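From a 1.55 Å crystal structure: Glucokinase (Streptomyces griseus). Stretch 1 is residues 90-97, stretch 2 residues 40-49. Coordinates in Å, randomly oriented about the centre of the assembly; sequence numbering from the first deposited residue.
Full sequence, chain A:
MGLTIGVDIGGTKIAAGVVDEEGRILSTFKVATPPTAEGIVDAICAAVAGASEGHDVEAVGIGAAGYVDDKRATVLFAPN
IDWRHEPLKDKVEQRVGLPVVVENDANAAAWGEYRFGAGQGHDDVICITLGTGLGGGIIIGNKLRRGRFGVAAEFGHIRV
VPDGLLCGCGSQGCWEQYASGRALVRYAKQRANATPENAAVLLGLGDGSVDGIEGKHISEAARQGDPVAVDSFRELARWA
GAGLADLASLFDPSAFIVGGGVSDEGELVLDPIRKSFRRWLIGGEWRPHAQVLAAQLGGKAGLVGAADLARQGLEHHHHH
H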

# COMPACT_ATOMS: atom_id res chain seq x y z
N ASP A 90 23.51 -24.01 -25.36
CA ASP A 90 24.23 -24.14 -26.63
C ASP A 90 25.61 -23.51 -26.56
O ASP A 90 26.59 -24.10 -27.01
CB ASP A 90 23.43 -23.53 -27.77
CG ASP A 90 22.18 -24.33 -28.11
OD1 ASP A 90 22.04 -25.48 -27.64
OD2 ASP A 90 21.33 -23.80 -28.86
N LYS A 91 25.68 -22.30 -26.00
CA LYS A 91 26.94 -21.57 -25.91
C LYS A 91 27.98 -22.26 -25.03
O LYS A 91 29.16 -22.33 -25.37
CB LYS A 91 26.70 -20.13 -25.43
CG LYS A 91 26.14 -19.21 -26.50
CD LYS A 91 26.01 -17.79 -25.97
CE LYS A 91 25.91 -16.78 -27.11
NZ LYS A 91 24.66 -16.96 -27.88
N VAL A 92 27.54 -22.79 -23.89
CA VAL A 92 28.45 -23.47 -22.99
C VAL A 92 28.84 -24.86 -23.53
O VAL A 92 29.99 -25.28 -23.36
CB VAL A 92 27.87 -23.54 -21.55
CG1 VAL A 92 28.80 -24.33 -20.62
CG2 VAL A 92 27.65 -22.12 -21.03
N GLU A 93 27.90 -25.55 -24.17
CA GLU A 93 28.19 -26.89 -24.72
C GLU A 93 29.27 -26.81 -25.77
O GLU A 93 30.20 -27.62 -25.79
CB GLU A 93 26.94 -27.56 -25.29
CG GLU A 93 26.17 -28.30 -24.24
CD GLU A 93 25.01 -29.13 -24.77
OE1 GLU A 93 24.64 -28.99 -25.96
OE2 GLU A 93 24.46 -29.91 -23.97
N GLN A 94 29.16 -25.81 -26.64
CA GLN A 94 30.12 -25.72 -27.73
C GLN A 94 31.52 -25.34 -27.22
O GLN A 94 32.52 -25.70 -27.84
CB GLN A 94 29.59 -24.81 -28.85
CG GLN A 94 29.89 -23.34 -28.71
CD GLN A 94 31.15 -22.91 -29.45
OE1 GLN A 94 31.50 -21.72 -29.44
NE2 GLN A 94 31.83 -23.85 -30.10
N ARG A 95 31.60 -24.67 -26.07
CA ARG A 95 32.90 -24.29 -25.50
C ARG A 95 33.54 -25.27 -24.51
O ARG A 95 34.77 -25.39 -24.49
CB ARG A 95 32.86 -22.88 -24.93
CG ARG A 95 33.04 -21.84 -26.02
CD ARG A 95 32.96 -20.46 -25.47
NE ARG A 95 34.13 -20.12 -24.66
CZ ARG A 95 34.31 -18.91 -24.13
NH1 ARG A 95 33.42 -17.96 -24.35
NH2 ARG A 95 35.38 -18.66 -23.39
N VAL A 96 32.74 -25.95 -23.70
CA VAL A 96 33.29 -26.93 -22.75
C VAL A 96 33.34 -28.36 -23.30
O VAL A 96 34.11 -29.18 -22.81
CB VAL A 96 32.62 -26.88 -21.33
CG1 VAL A 96 32.60 -25.46 -20.77
CG2 VAL A 96 31.21 -27.48 -21.34
N GLY A 97 32.50 -28.65 -24.29
CA GLY A 97 32.48 -29.98 -24.92
C GLY A 97 31.90 -31.07 -24.05
O GLY A 97 32.22 -32.25 -24.21
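Stretch 2 (40-49) IVDAICAAVA

Stretch 2 is helical throughout, with phi/psi near -62/-44 and i to i+4 backbone hydrogen bonds, and packs against the helix 90-96. The two axes run in broadly the same sense, cross at -47° and approach to 10.3 Å. Register repeats one helical turn apart: Val92 CA lies 6.7 Å from Val41 CA, and Val96 CA the same distance from Cys45 CA. Val41, Ile44, Cys45 and Val48 point toward stretch 1. Ile44 (m, t) places CG2 4.0 Å from Val92 CG2. Val92, Val41 and Val48 are t at chi1, the usual helical valine rotamer, which keeps both methyls clear of the preceding turn's backbone. Val96, the last helical residue, departs to m and directs CG1 between two neighbours, 4.0 Å from Cys45 SG and 4.3 Å from Val48 CG1. Arg95 leaves its helix at m, extends through chi2 (t), then bends at chi3 (p), and the guanidinium ends beside Val41, Asp42 and Cys45. Cys45 SG, at chi1 m, covers one face of that group, 3.7 Å from Arg95 NE, while Asp42 OD1 meets its edge. Asp42 OD1 takes hydrogen bonds from Arg95 NH1 (2.7 Å) and Arg95 NH2 (2.9 Å) in a salt bridge. Asp42 points away at CB, but its chi1 of -71° brings the carboxylate back to the arginine. Lys91 CD passes Val41 CG2 at 4.1 Å, and its end leads away.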

# COMPACT_ATOMS: atom_id res chain seq x y z
N ILE A 40 29.98 -13.36 -19.17
CA ILE A 40 29.45 -14.46 -18.34
C ILE A 40 29.78 -15.83 -18.92
O ILE A 40 30.17 -16.74 -18.19
CB ILE A 40 27.91 -14.32 -18.08
CG1 ILE A 40 27.66 -13.12 -17.16
CG2 ILE A 40 27.33 -15.62 -17.46
CD1 ILE A 40 26.20 -12.65 -17.15
N VAL A 41 29.66 -16.00 -20.24
CA VAL A 41 30.05 -17.28 -20.83
C VAL A 41 31.54 -17.57 -20.59
O VAL A 41 31.89 -18.69 -20.21
CB VAL A 41 29.66 -17.41 -22.33
CG1 VAL A 41 30.19 -18.74 -22.92
CG2 VAL A 41 28.15 -17.31 -22.51
N ASP A 42 32.39 -16.56 -20.75
CA ASP A 42 33.82 -16.70 -20.43
C ASP A 42 34.04 -17.15 -18.99
O ASP A 42 34.83 -18.05 -18.74
CB ASP A 42 34.58 -15.39 -20.66
CG ASP A 42 34.74 -15.03 -22.14
OD1 ASP A 42 34.52 -15.88 -23.03
OD2 ASP A 42 35.10 -13.87 -22.40
N ALA A 43 33.34 -16.50 -18.05
CA ALA A 43 33.45 -16.81 -16.63
C ALA A 43 32.94 -18.21 -16.29
O ALA A 43 33.51 -18.89 -15.44
CB ALA A 43 32.70 -15.77 -15.80
N ILE A 44 31.87 -18.64 -16.96
CA ILE A 44 31.37 -20.01 -16.79
C ILE A 44 32.44 -21.01 -17.21
O ILE A 44 32.69 -21.99 -16.52
CB ILE A 44 30.09 -20.29 -17.60
CG1 ILE A 44 28.92 -19.47 -17.06
CG2 ILE A 44 29.75 -21.79 -17.59
CD1 ILE A 44 27.73 -19.42 -18.01
N CYS A 45 33.07 -20.74 -18.34
CA CYS A 45 34.14 -21.61 -18.81
C CYS A 45 35.32 -21.65 -17.84
O CYS A 45 35.88 -22.73 -17.58
CB CYS A 45 34.57 -21.19 -20.21
SG CYS A 45 33.29 -21.56 -21.41
N ALA A 46 35.69 -20.49 -17.28
CA ALA A 46 36.76 -20.42 -16.28
C ALA A 46 36.38 -21.18 -15.00
O ALA A 46 37.22 -21.87 -14.40
CB ALA A 46 37.08 -18.99 -15.94
N ALA A 47 35.12 -21.02 -14.58
CA ALA A 47 34.61 -21.73 -13.40
C ALA A 47 34.60 -23.24 -13.58
O ALA A 47 35.02 -23.99 -12.68
CB ALA A 47 33.19 -21.23 -13.05
N VAL A 48 34.13 -23.69 -14.74
CA VAL A 48 34.13 -25.13 -15.05
C VAL A 48 35.57 -25.66 -15.06
O VAL A 48 35.84 -26.67 -14.42
CB VAL A 48 33.41 -25.44 -16.40
CG1 VAL A 48 33.63 -26.90 -16.82
CG2 VAL A 48 31.92 -25.12 -16.31
N ALA A 49 36.47 -24.97 -15.74
CA ALA A 49 37.89 -25.38 -15.79
C ALA A 49 38.53 -25.44 -14.40
O ALA A 49 39.21 -26.43 -14.05
CB ALA A 49 38.67 -24.46 -16.73